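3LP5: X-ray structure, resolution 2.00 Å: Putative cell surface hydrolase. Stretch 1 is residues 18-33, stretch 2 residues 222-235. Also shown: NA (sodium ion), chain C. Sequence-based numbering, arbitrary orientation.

Stretch 1 18-33: NRFDSLITELGKETPK
Stretch 2 222-235: QIVSLIRQYLLAET

No hydrogen bond or salt bridge joins the two stretches; the contact rests on apolar packing, and a sodium site and an arginine–glutamate pair each lie within a single stretch. Residues 18-30 form a regular α-helix that enters from earlier in the chain. Stretch 2 also enters in a helix that begins earlier in the chain; it widens into a π-type turn at 227-231, where Leu 231 N and Leu 232 N both bond to Ile 227 O (2.8 and 2.9 Å). The helix axes approach to 9.7 Å and cross at -58°, and the contact buries 555 Å² in total. Leu 23, Leu 27, Ile 223, Val 224 and Ile 227 are buried, whereas Glu 30 and Pro 32 are exposed.

Register is set by Leu 27 and Val 224, whose CA atoms lie 5.7 Å apart. Val 224 (chi1 t) points toward stretch 1 and fits as a knob among Leu 23, Glu 26, Leu 27 and Glu 30: its CG2 is 3.8 Å from Leu 23 O and its CG1 3.8 Å from Leu 27 CA. A short, branched side chain suits this place, since it reaches the backbone of the facing helix while filling the hole. Leu 23 (m, t) and Leu 27 (t, p) leave their backbone sideways, but their ends turn inward. Leu 23 CD2 meets Ile 223 CG2 at 3.9 Å. Leu 27 CD1 lies 4.0 Å from both Ile 227 CG2 and Leu 232 CD1, and 3.7 Å from Arg 228 CG. Ile 223 and Ile 227 are both m, t; Leu 232, likewise m, t, follows the wide turn and still points toward stretch 1.

Beyond Leu 27 the packing becomes amphipathic. Arg 228 (m, t, p, chi4 -153°) offers its aliphatic stem to Leu 27 and Thr 31, with CG 4.0 Å from Thr 31 CG2. One face of its guanidinium is covered by Thr 31 CA and Glu 30 O, the latter 3.7 Å from Arg 228 CZ. Ala 233 has positive phi (52/43); after it, extended Glu 234 (t, t) points toward stretch 1 and pairs with Arg 228. Arg 228 NH2 bonds to Glu 234 OE1 at 3.0 Å in a salt bridge, although the position of OE1 is less certain, and Arg 228 NE bonds weakly to Glu 234 OE2 at 3.3 Å.

Thr 31 leaves helical geometry (-70/127). With chi1 p, its OG1 donates to Leu 27 O (2.8 Å) and binds NA at 2.3 Å, while its CG2 packs 3.9 Å from Leu 232 CD1. Gly 28 O (2.4 Å), Thr 31 O (2.5 Å), Lys 33 O (2.2 Å) and a water also bind NA, tying the last turn of the helix to the loop that follows it.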

ATOM      1  N   ASN A  18      13.871   5.360   2.435  1.00 21.18           N
ATOM      2  CA  ASN A  18      14.923   4.697   1.662  1.00 21.31           C
ATOM      3  C   ASN A  18      14.429   3.353   1.075  1.00 20.99           C
ATOM      4  O   ASN A  18      14.647   3.084  -0.138  1.00 20.99           O
ATOM      5  CB  ASN A  18      16.229   4.506   2.483  1.00 21.17           C
ATOM      6  CG  ASN A  18      17.200   5.738   2.400  1.00 24.23           C
ATOM      7  OD1 ASN A  18      18.141   5.899   3.237  1.00 24.66           O
ATOM      8  ND2 ASN A  18      16.990   6.587   1.391  1.00 21.70           N
ATOM      9  N   ARG A  19      13.773   2.527   1.918  1.00 20.01           N
ATOM     10  CA  ARG A  19      13.200   1.274   1.455  1.00 18.77           C
ATOM     11  C   ARG A  19      12.212   1.522   0.313  1.00 18.29           C
ATOM     12  O   ARG A  19      12.320   0.916  -0.767  1.00 16.42           O
ATOM     13  CB  ARG A  19      12.516   0.485   2.569  1.00 18.39           C
ATOM     14  CG  ARG A  19      12.141  -0.895   2.076  1.00 21.14           C
ATOM     15  CD  ARG A  19      11.107  -1.624   2.933  1.00 26.02           C
ATOM     16  NE  ARG A  19      11.576  -1.938   4.285  1.00 26.21           N
ATOM     17  CZ  ARG A  19      12.190  -3.063   4.614  1.00 28.48           C
ATOM     18  NH1 ARG A  19      12.452  -4.009   3.709  1.00 31.35           N
ATOM     19  NH2 ARG A  19      12.565  -3.248   5.850  1.00 28.86           N
ATOM     20  N   PHE A  20      11.243   2.406   0.543  1.00 18.31           N
ATOM     21  CA  PHE A  20      10.281   2.762  -0.532  1.00 18.54           C
ATOM     22  C   PHE A  20      10.953   3.120  -1.868  1.00 18.71           C
ATOM     23  O   PHE A  20      10.606   2.539  -2.911  1.00 17.73           O
ATOM     24  CB  PHE A  20       9.341   3.862  -0.072  1.00 19.15           C
ATOM     25  CG  PHE A  20       8.180   4.131  -1.005  1.00 16.46           C
ATOM     26  CD1 PHE A  20       7.054   3.296  -1.002  1.00 19.30           C
ATOM     27  CD2 PHE A  20       8.216   5.222  -1.861  1.00 20.92           C
ATOM     28  CE1 PHE A  20       5.963   3.558  -1.818  1.00 21.74           C
ATOM     29  CE2 PHE A  20       7.151   5.533  -2.724  1.00 19.80           C
ATOM     30  CZ  PHE A  20       5.992   4.691  -2.709  1.00 21.46           C
ATOM     31  N   ASP A  21      11.904   4.054  -1.845  1.00 19.25           N
ATOM     32  CA  ASP A  21      12.578   4.517  -3.053  1.00 19.78           C
ATOM     33  C   ASP A  21      13.341   3.358  -3.723  1.00 19.50           C
ATOM     34  O   ASP A  21      13.329   3.223  -4.935  1.00 18.11           O
ATOM     35  CB  ASP A  21      13.564   5.639  -2.717  1.00 21.22           C
ATOM     36  CG  ASP A  21      12.840   6.985  -2.348  1.00 25.57           C
ATOM     37  OD1 ASP A  21      11.579   7.017  -2.249  1.00 29.39           O
ATOM     38  OD2 ASP A  21      13.543   8.012  -2.172  1.00 31.20           O
ATOM     39  N   SER A  22      13.982   2.535  -2.914  1.00 18.13           N
ATOM     40  CA  SER A  22      14.659   1.370  -3.423  1.00 19.50           C
ATOM     41  C   SER A  22      13.707   0.406  -4.100  1.00 18.66           C
ATOM     42  O   SER A  22      14.028  -0.104  -5.187  1.00 19.16           O
ATOM     43  CB  SER A  22      15.405   0.646  -2.308  1.00 18.89           C
ATOM     44  OG  SER A  22      16.493   1.457  -1.900  1.00 25.51           O
ATOM     45  N   LEU A  23      12.545   0.166  -3.478  1.00 17.48           N
ATOM     46  CA  LEU A  23      11.527  -0.682  -4.082  1.00 18.01           C
ATOM     47  C   LEU A  23      11.104  -0.201  -5.451  1.00 18.71           C
ATOM     48  O   LEU A  23      10.986  -1.018  -6.357  1.00 19.49           O
ATOM     49  CB  LEU A  23      10.264  -0.836  -3.181  1.00 16.61           C
ATOM     50  CG  LEU A  23      10.527  -1.520  -1.817  1.00 19.14           C
ATOM     51  CD1 LEU A  23       9.234  -1.578  -0.956  1.00 20.04           C
ATOM     52  CD2 LEU A  23      11.110  -2.920  -2.042  1.00 17.50           C
ATOM     53  N   ILE A  24      10.817   1.094  -5.595  1.00 18.34           N
ATOM     54  CA  ILE A  24      10.364   1.650  -6.884  1.00 18.95           C
ATOM     55  C   ILE A  24      11.427   1.537  -7.959  1.00 18.41           C
ATOM     56  O   ILE A  24      11.159   1.125  -9.092  1.00 18.49           O
ATOM     57  CB  ILE A  24      10.003   3.158  -6.767  1.00 20.64           C
ATOM     58  CG1 ILE A  24       9.062   3.426  -5.589  1.00 21.36           C
ATOM     59  CG2 ILE A  24       9.439   3.721  -8.110  1.00 20.37           C
ATOM     60  CD1 ILE A  24       7.658   3.196  -5.801  1.00 20.73           C
ATOM     61  N   THR A  25      12.655   1.906  -7.624  1.00 17.74           N
ATOM     62  CA  THR A  25      13.753   1.765  -8.584  1.00 18.34           C
ATOM     63  C   THR A  25      13.890   0.329  -9.066  1.00 18.68           C
ATOM     64  O   THR A  25      14.016   0.054 -10.271  1.00 18.64           O
ATOM     65  CB  THR A  25      15.067   2.194  -7.950  1.00 17.51           C
ATOM     66  OG1 THR A  25      14.883   3.498  -7.452  1.00 20.28           O
ATOM     67  CG2 THR A  25      16.170   2.267  -8.965  1.00 21.16           C
ATOM     68  N   GLU A  26      13.918  -0.592  -8.125  1.00 18.14           N
ATOM     69  CA  GLU A  26      14.102  -1.977  -8.473  1.00 18.29           C
ATOM     70  C   GLU A  26      12.895  -2.535  -9.206  1.00 16.88           C
ATOM     71  O   GLU A  26      13.062  -3.253 -10.169  1.00 17.59           O
ATOM     72  CB  GLU A  26      14.438  -2.776  -7.224  1.00 19.36           C
ATOM     73  CG  GLU A  26      15.959  -2.960  -7.109  1.00 27.79           C
ATOM     74  CD  GLU A  26      16.782  -1.642  -7.042  1.00 37.50           C
ATOM     75  OE1 GLU A  26      17.651  -1.419  -7.950  1.00 37.32           O
ATOM     76  OE2 GLU A  26      16.575  -0.840  -6.059  1.00 41.48           O
ATOM     77  N   LEU A  27      11.681  -2.174  -8.792  1.00 15.09           N
ATOM     78  CA  LEU A  27      10.505  -2.632  -9.486  1.00 14.84           C
ATOM     79  C   LEU A  27      10.587  -2.207 -10.988  1.00 16.12           C
ATOM     80  O   LEU A  27      10.306  -3.009 -11.905  1.00 14.60           O
ATOM     81  CB  LEU A  27       9.268  -2.058  -8.783  1.00 13.98           C
ATOM     82  CG  LEU A  27       7.905  -2.447  -9.337  1.00 16.24           C
ATOM     83  CD1 LEU A  27       7.733  -3.954  -9.381  1.00 15.03           C
ATOM     84  CD2 LEU A  27       6.718  -1.755  -8.584  1.00 16.60           C
ATOM     85  N   GLY A  28      11.022  -0.970 -11.233  1.00 16.51           N
ATOM     86  CA  GLY A  28      11.193  -0.478 -12.630  1.00 18.97           C
ATOM     87  C   GLY A  28      12.211  -1.254 -13.451  1.00 20.12           C
ATOM     88  O   GLY A  28      11.932  -1.658 -14.588  1.00 19.87           O
ATOM     89  N   LYS A  29      13.372  -1.505 -12.860  1.00 20.73           N
ATOM     90  CA  LYS A  29      14.365  -2.333 -13.456  1.00 22.61           C
ATOM     91  C   LYS A  29      13.955  -3.789 -13.636  1.00 22.40           C
ATOM     92  O   LYS A  29      14.256  -4.355 -14.659  1.00 23.10           O
ATOM     93  CB  LYS A  29      15.660  -2.236 -12.667  1.00 23.54           C
ATOM     94  CG  LYS A  29      16.350  -0.907 -12.906  1.00 26.70           C
ATOM     95  CD  LYS A  29      17.817  -0.941 -12.573  1.00 33.13           C
ATOM     96  CE  LYS A  29      18.056  -0.297 -11.218  1.00 34.94           C
ATOM     97  NZ  LYS A  29      19.519  -0.425 -10.869  1.00 37.15           N
ATOM     98  N   GLU A  30      13.289  -4.411 -12.676  1.00 22.56           N
ATOM     99  CA  GLU A  30      12.935  -5.828 -12.859  1.00 22.44           C
ATOM    100  C   GLU A  30      11.737  -6.054 -13.802  1.00 21.27           C
ATOM    101  O   GLU A  30      11.695  -7.060 -14.476  1.00 21.83           O
ATOM    102  CB  GLU A  30      12.700  -6.565 -11.526  1.00 22.10           C
ATOM    103  CG  GLU A  30      13.962  -6.750 -10.648  1.00 25.68           C
ATOM    104  CD  GLU A  30      14.998  -7.670 -11.284  1.00 30.25           C
ATOM    105  OE1 GLU A  30      14.664  -8.851 -11.550  1.00 35.40           O
ATOM    106  OE2 GLU A  30      16.148  -7.228 -11.520  1.00 31.27           O
ATOM    107  N   THR A  31      10.780  -5.142 -13.854  1.00 19.46           N
ATOM    108  CA  THR A  31       9.672  -5.299 -14.794  1.00 19.53           C
ATOM    109  C   THR A  31      10.133  -5.106 -16.265  1.00 19.80           C
ATOM    110  O   THR A  31      10.770  -4.103 -16.598  1.00 19.08           O
ATOM    111  CB  THR A  31       8.530  -4.311 -14.492  1.00 19.86           C
ATOM    112  OG1 THR A  31       9.063  -2.980 -14.432  1.00 16.62           O
ATOM    113  CG2 THR A  31       7.826  -4.659 -13.169  1.00 19.54           C
ATOM    114  N   PRO A  32       9.840  -6.086 -17.139  1.00 20.68           N
ATOM    115  CA  PRO A  32      10.245  -6.007 -18.540  1.00 20.74           C
ATOM    116  C   PRO A  32       9.616  -4.805 -19.241  1.00 20.34           C
ATOM    117  O   PRO A  32      10.269  -4.174 -20.021  1.00 21.07           O
ATOM    118  CB  PRO A  32       9.727  -7.332 -19.141  1.00 21.37           C
ATOM    119  CG  PRO A  32       9.541  -8.262 -17.966  1.00 22.02           C
ATOM    120  CD  PRO A  32       9.073  -7.309 -16.850  1.00 21.61           C
ATOM    121  N   LYS A  33       8.361  -4.509 -18.950  1.00 19.10           N
ATOM    122  CA  LYS A  33       7.658  -3.340 -19.449  1.00 20.45           C
ATOM    123  C   LYS A  33       8.255  -2.005 -18.857  1.00 19.93           C
ATOM    124  O   LYS A  33       8.644  -1.956 -17.672  1.00 18.42           O
ATOM    125  CB  LYS A  33       6.219  -3.499 -18.923  1.00 21.20           C
ATOM    126  CG  LYS A  33       5.066  -3.050 -19.790  1.00 26.37           C
ATOM    127  CD  LYS A  33       4.378  -4.283 -20.453  1.00 32.39           C
ATOM    128  CE  LYS A  33       5.143  -4.778 -21.741  1.00 35.51           C
ATOM    129  NZ  LYS A  33       4.628  -6.075 -22.354  1.00 33.15           N
ATOM    130  N   GLN A 222      12.883  -9.853  -2.581  1.00 12.24           N
ATOM    131  CA  GLN A 222      11.694 -10.676  -2.299  1.00 13.95           C
ATOM    132  C   GLN A 222      10.429  -9.841  -2.407  1.00 12.97           C
ATOM    133  O   GLN A 222       9.457 -10.296  -2.993  1.00 14.57           O
ATOM    134  CB  GLN A 222      11.748 -11.251  -0.881  1.00 13.24           C
ATOM    135  CG  GLN A 222      12.815 -12.305  -0.738  1.00 18.80           C
ATOM    136  CD  GLN A 222      12.998 -12.897   0.687  1.00 23.28           C
ATOM    137  OE1 GLN A 222      14.046 -13.451   0.968  1.00 30.48           O
ATOM    138  NE2 GLN A 222      11.991 -12.860   1.518  1.00 22.35           N
ATOM    139  N   ILE A 223      10.448  -8.640  -1.846  1.00 10.95           N
ATOM    140  CA  ILE A 223       9.297  -7.789  -1.884  1.00 11.58           C
ATOM    141  C   ILE A 223       8.960  -7.403  -3.332  1.00 12.73           C
ATOM    142  O   ILE A 223       7.785  -7.487  -3.737  1.00 11.74           O
ATOM    143  CB  ILE A 223       9.465  -6.553  -1.001  1.00 12.19           C
ATOM    144  CG1 ILE A 223       9.443  -7.014   0.461  1.00 13.61           C
ATOM    145  CG2 ILE A 223       8.304  -5.541  -1.257  1.00 11.15           C
ATOM    146  CD1 ILE A 223       9.680  -5.909   1.451  1.00 18.07           C
ATOM    147  N   VAL A 224       9.961  -6.996  -4.115  1.00 11.49           N
ATOM    148  CA  VAL A 224       9.736  -6.638  -5.560  1.00 11.15           C
ATOM    149  C   VAL A 224       9.239  -7.886  -6.298  1.00 11.51           C
ATOM    150  O   VAL A 224       8.332  -7.784  -7.122  1.00 12.09           O
ATOM    151  CB  VAL A 224      11.043  -6.100  -6.208  1.00 10.48           C
ATOM    152  CG1 VAL A 224      10.966  -6.039  -7.769  1.00 11.74           C
ATOM    153  CG2 VAL A 224      11.303  -4.701  -5.641  1.00 11.22           C
ATOM    154  N   SER A 225       9.760  -9.074  -5.936  1.00 10.43           N
ATOM    155  CA  SER A 225       9.317 -10.275  -6.597  1.00 11.03           C
ATOM    156  C   SER A 225       7.781 -10.479  -6.313  1.00 10.41           C
ATOM    157  O   SER A 225       7.032 -10.830  -7.199  1.00 11.67           O
ATOM    158  CB  SER A 225      10.090 -11.490  -6.112  1.00 10.60           C
ATOM    159  OG  SER A 225       9.634 -12.668  -6.785  1.00 13.04           O
ATOM    160  N   LEU A 226       7.339 -10.192  -5.096  1.00 10.51           N
ATOM    161  CA  LEU A 226       5.944 -10.425  -4.702  1.00 10.52           C
ATOM    162  C   LEU A 226       5.024  -9.407  -5.309  1.00 10.75           C
ATOM    163  O   LEU A 226       3.850  -9.692  -5.609  1.00 10.39           O
ATOM    164  CB  LEU A 226       5.808 -10.421  -3.175  1.00 10.55           C
ATOM    165  CG  LEU A 226       6.538 -11.585  -2.471  1.00  7.93           C
ATOM    166  CD1 LEU A 226       6.577 -11.286  -0.990  1.00  9.09           C
ATOM    167  CD2 LEU A 226       5.878 -12.956  -2.717  1.00  9.60           C
ATOM    168  N   ILE A 227       5.519  -8.178  -5.404  1.00  9.49           N
ATOM    169  CA  ILE A 227       4.713  -7.118  -5.981  1.00  9.98           C
ATOM    170  C   ILE A 227       4.450  -7.515  -7.420  1.00 10.38           C
ATOM    171  O   ILE A 227       3.280  -7.523  -7.875  1.00 11.35           O
ATOM    172  CB  ILE A 227       5.385  -5.723  -5.940  1.00 10.20           C
ATOM    173  CG1 ILE A 227       5.436  -5.153  -4.525  1.00 11.13           C
ATOM    174  CG2 ILE A 227       4.732  -4.763  -6.940  1.00 10.56           C
ATOM    175  CD1 ILE A 227       6.429  -3.964  -4.391  1.00 10.92           C
ATOM    176  N   ARG A 228       5.506  -7.909  -8.110  1.00  8.91           N
ATOM    177  CA  ARG A 228       5.336  -8.407  -9.515  1.00  8.96           C
ATOM    178  C   ARG A 228       4.354  -9.601  -9.667  1.00  9.80           C
ATOM    179  O   ARG A 228       3.450  -9.573 -10.497  1.00 12.51           O
ATOM    180  CB  ARG A 228       6.676  -8.733 -10.117  1.00  8.97           C
ATOM    181  CG  ARG A 228       7.482  -7.485 -10.403  1.00  7.94           C
ATOM    182  CD  ARG A 228       8.871  -7.858 -10.939  1.00 13.18           C
ATOM    183  NE  ARG A 228       8.748  -8.615 -12.192  1.00 15.22           N
ATOM    184  CZ  ARG A 228       9.639  -9.488 -12.638  1.00 21.46           C
ATOM    185  NH1 ARG A 228      10.758  -9.718 -11.967  1.00 21.02           N
ATOM    186  NH2 ARG A 228       9.441 -10.084 -13.809  1.00 24.52           N
ATOM    187  N   GLN A 229       4.528 -10.648  -8.868  1.00 10.81           N
ATOM    188  CA  GLN A 229       3.688 -11.815  -8.916  1.00 11.30           C
ATOM    189  C   GLN A 229       2.221 -11.565  -8.500  1.00 12.83           C
ATOM    190  O   GLN A 229       1.323 -12.086  -9.129  1.00 12.74           O
ATOM    191  CB  GLN A 229       4.285 -12.922  -8.047  1.00 11.28           C
ATOM    192  CG  GLN A 229       3.398 -14.172  -7.925  1.00 13.89           C
ATOM    193  CD  GLN A 229       4.186 -15.378  -7.533  1.00 17.46           C
ATOM    194  OE1 GLN A 229       5.425 -15.393  -7.651  1.00 20.52           O
ATOM    195  NE2 GLN A 229       3.505 -16.397  -7.069  1.00 18.07           N
ATOM    196  N   TYR A 230       1.984 -10.814  -7.429  1.00 12.72           N
ATOM    197  CA  TYR A 230       0.623 -10.737  -6.856  1.00 14.47           C
ATOM    198  C   TYR A 230      -0.029  -9.394  -7.129  1.00 14.79           C
ATOM    199  O   TYR A 230      -1.210  -9.356  -7.388  1.00 15.60           O
ATOM    200  CB  TYR A 230       0.641 -11.007  -5.329  1.00 12.02           C
ATOM    201  CG  TYR A 230       0.963 -12.464  -5.003  1.00 15.37           C
ATOM    202  CD1 TYR A 230       0.017 -13.489  -5.225  1.00 18.10           C
ATOM    203  CD2 TYR A 230       2.211 -12.824  -4.506  1.00 17.07           C
ATOM    204  CE1 TYR A 230       0.341 -14.818  -4.950  1.00 18.28           C
ATOM    205  CE2 TYR A 230       2.544 -14.147  -4.238  1.00 16.39           C
ATOM    206  CZ  TYR A 230       1.604 -15.131  -4.440  1.00 18.74           C
ATOM    207  OH  TYR A 230       1.942 -16.429  -4.144  1.00 19.02           O
ATOM    208  N   LEU A 231       0.710  -8.298  -7.078  1.00 15.62           N
ATOM    209  CA  LEU A 231       0.050  -6.979  -7.291  1.00 15.45           C
ATOM    210  C   LEU A 231      -0.105  -6.717  -8.773  1.00 16.05           C
ATOM    211  O   LEU A 231      -1.192  -6.309  -9.230  1.00 14.86           O
ATOM    212  CB  LEU A 231       0.781  -5.796  -6.627  1.00 14.95           C
ATOM    213  CG  LEU A 231      -0.044  -4.480  -6.675  1.00 16.15           C
ATOM    214  CD1 LEU A 231      -1.406  -4.573  -5.947  1.00 16.49           C
ATOM    215  CD2 LEU A 231       0.717  -3.296  -6.185  1.00 17.79           C
ATOM    216  N   LEU A 232       0.974  -6.943  -9.520  1.00 15.26           N
ATOM    217  CA  LEU A 232       0.974  -6.726 -10.972  1.00 15.36           C
ATOM    218  C   LEU A 232       0.480  -7.947 -11.743  1.00 16.79           C
ATOM    219  O   LEU A 232       0.217  -7.847 -12.925  1.00 16.46           O
ATOM    220  CB  LEU A 232       2.376  -6.341 -11.470  1.00 14.67           C
ATOM    221  CG  LEU A 232       2.939  -5.071 -10.816  1.00 17.08           C
ATOM    222  CD1 LEU A 232       4.369  -4.708 -11.334  1.00 15.65           C
ATOM    223  CD2 LEU A 232       2.025  -3.879 -10.970  1.00 17.28           C
ATOM    224  N   ALA A 233       0.392  -9.102 -11.082  1.00 17.45           N
ATOM    225  CA  ALA A 233      -0.033 -10.356 -11.722  1.00 17.64           C
ATOM    226  C   ALA A 233       0.763 -10.688 -13.003  1.00 18.27           C
ATOM    227  O   ALA A 233       0.231 -11.127 -14.006  1.00 17.41           O
ATOM    228  CB  ALA A 233      -1.565 -10.377 -11.963  1.00 17.84           C
ATOM    229  N   GLU A 234       2.070 -10.494 -12.935  1.00 18.71           N
ATOM    230  CA  GLU A 234       2.957 -10.767 -14.046  1.00 19.17           C
ATOM    231  C   GLU A 234       3.239 -12.268 -14.072  1.00 19.15           C
ATOM    232  O   GLU A 234       3.262 -12.908 -13.028  1.00 19.31           O
ATOM    233  CB  GLU A 234       4.252 -10.036 -13.759  1.00 20.01           C
ATOM    234  CG  GLU A 234       5.006  -9.661 -14.935  1.00 25.45           C
ATOM    235  CD  GLU A 234       6.128  -8.679 -14.592  1.00 31.80           C
ATOM    236  OE1 GLU A 234       7.191  -8.749 -15.242  1.00 35.54           O
ATOM    237  OE2 GLU A 234       5.946  -7.852 -13.683  1.00 32.74           O
ATOM    238  N   THR A 235       3.437 -12.851 -15.249  1.00 19.18           N
ATOM    239  CA  THR A 235       3.777 -14.268 -15.307  1.00 20.15           C
ATOM    240  C   THR A 235       5.264 -14.415 -14.863  1.00 19.35           C
ATOM    241  O   THR A 235       6.113 -13.686 -15.348  1.00 17.76           O
ATOM    242  CB  THR A 235       3.480 -14.835 -16.712  1.00 20.79           C
ATOM    243  OG1 THR A 235       3.985 -13.901 -17.657  1.00 26.32           O
ATOM    244  CG2 THR A 235       1.964 -14.934 -16.970  1.00 21.01           C
TER
HETATM  245 NA    NA C 251      10.139  -1.777 -16.125  1.00 32.69          NA
HETATM  246  O   HOH W   1       9.697   0.515 -15.762  1.00 19.68           O